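Local coordinates for DNA processing protein DprA (Streptococcus pneumoniae, PDB 3UQZ), which binds single-stranded DNA cooperatively, protects it from nucleases and helps load RecA onto it during natural transformation, at residues P206-N209 against R210-G214. Residues are numbered along the deposited sequence; the frame is centred on the assembly and turned at random.
Sequences PARN and RIIAG
Ile-212 N to Arg-208 O (3.2 Å) and Ala-213 N to Asn-209 O (3.0 Å) are the i-to-i+4 bonds that carry 206-209 into 210-214 as one alpha-helix, whereas Arg-210 N makes weak bonds to both Pro-206 O and Ala-207 O. Arg-208 O has a second, weak donor in Ile-211 N, and Ala-207 O also accepts a side-chain donor from Arg-210. Arg-210 NE reaches Ala-207 O at 3.0 Å, with a bent N-H...O angle of 136°. The oxygen lies at the guanidinium edge, 28° out of its plane. A bend at chi3 (68°) turns the Arg-210 chain back to this oxygen, bringing NH2 to 4.0 Å from Ala-207 CB. Ile-211 CG1 lies above the centre of the guanidinium, over one face. The outer nitrogens look elsewhere: NH1 bonds to Asp-90 O and NH2 forms a salt bridge with Glu-193. On another side of the helix Arg-208 and Ile-212 run alongside each other, Arg-208 CD meeting Ile-212 CD1 at 3.5 Å. Bends at chi2 and chi3 bring CD and NE of Arg-208 beside that methyl. The side chains of Arg-208, Ile-211 and Ile-212 also touch Val-164 of strand 161-164, placing this face against the central sheet of the Rossmann-like domain. Asn-209 OD1 approaches the same Ile-212 methyl at 3.8 Å. Bonds from all three nitrogens of the guanidinium thus tie Arg-210 to the helix backbone and to neighbouring loops, probably limiting its rotation, while the Arg-208 and Ile-212 pairing is an apolar contact through Arg-208 CD.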
# COMPACT_ATOMS: atom_id res chain seq x y z
N PRO A 206 0.46 -0.10 -26.49
CA PRO A 206 1.31 -0.97 -25.65
C PRO A 206 2.78 -0.90 -26.07
O PRO A 206 3.66 -0.96 -25.21
CB PRO A 206 0.75 -2.37 -25.90
CG PRO A 206 -0.63 -2.14 -26.37
CD PRO A 206 -0.57 -0.90 -27.18
N ALA A 207 3.04 -0.75 -27.39
CA ALA A 207 4.38 -0.64 -27.98
C ALA A 207 5.12 0.62 -27.49
O ALA A 207 6.27 0.54 -27.07
CB ALA A 207 4.27 -0.66 -29.51
N ARG A 208 4.44 1.76 -27.53
CA ARG A 208 4.84 3.10 -27.09
C ARG A 208 5.19 3.04 -25.58
O ARG A 208 6.18 3.65 -25.16
CB ARG A 208 3.65 4.03 -27.36
CG ARG A 208 3.78 5.49 -27.03
CD ARG A 208 3.15 5.94 -25.72
NE ARG A 208 1.96 5.21 -25.31
CZ ARG A 208 0.78 5.77 -25.07
NH1 ARG A 208 0.62 7.07 -25.24
NH2 ARG A 208 -0.24 5.03 -24.68
N ASN A 209 4.39 2.29 -24.78
CA ASN A 209 4.57 2.14 -23.33
C ASN A 209 5.91 1.53 -22.92
O ASN A 209 6.46 1.90 -21.88
CB ASN A 209 3.42 1.37 -22.70
CG ASN A 209 2.11 2.11 -22.71
OD1 ASN A 209 2.04 3.35 -22.62
ND2 ASN A 209 1.03 1.36 -22.77
N ARG A 210 6.42 0.60 -23.75
CA ARG A 210 7.71 -0.07 -23.58
C ARG A 210 8.85 0.98 -23.56
O ARG A 210 9.77 0.86 -22.74
CB ARG A 210 7.87 -1.13 -24.70
CG ARG A 210 9.24 -1.21 -25.37
CD ARG A 210 9.25 -2.03 -26.66
NE ARG A 210 8.50 -1.34 -27.71
CZ ARG A 210 9.01 -0.91 -28.85
NH1 ARG A 210 10.29 -1.12 -29.14
NH2 ARG A 210 8.25 -0.28 -29.73
N ILE A 211 8.75 2.03 -24.43
CA ILE A 211 9.70 3.14 -24.54
C ILE A 211 9.59 4.06 -23.31
O ILE A 211 10.62 4.42 -22.75
CB ILE A 211 9.53 3.92 -25.88
CG1 ILE A 211 9.62 2.98 -27.09
CG2 ILE A 211 10.55 5.09 -25.99
CD1 ILE A 211 9.08 3.54 -28.41
N ILE A 212 8.34 4.43 -22.89
CA ILE A 212 8.09 5.25 -21.70
C ILE A 212 8.81 4.64 -20.49
O ILE A 212 9.59 5.34 -19.84
CB ILE A 212 6.56 5.45 -21.42
CG1 ILE A 212 5.86 6.26 -22.54
CG2 ILE A 212 6.32 6.10 -20.04
CD1 ILE A 212 4.39 6.28 -22.45
N ALA A 213 8.59 3.34 -20.24
CA ALA A 213 9.21 2.62 -19.13
C ALA A 213 10.72 2.49 -19.33
O ALA A 213 11.47 2.82 -18.42
CB ALA A 213 8.57 1.25 -18.98
N GLY A 214 11.15 2.06 -20.53
CA GLY A 214 12.55 1.85 -20.90
C GLY A 214 13.46 3.05 -20.75
O GLY A 214 14.63 2.90 -20.39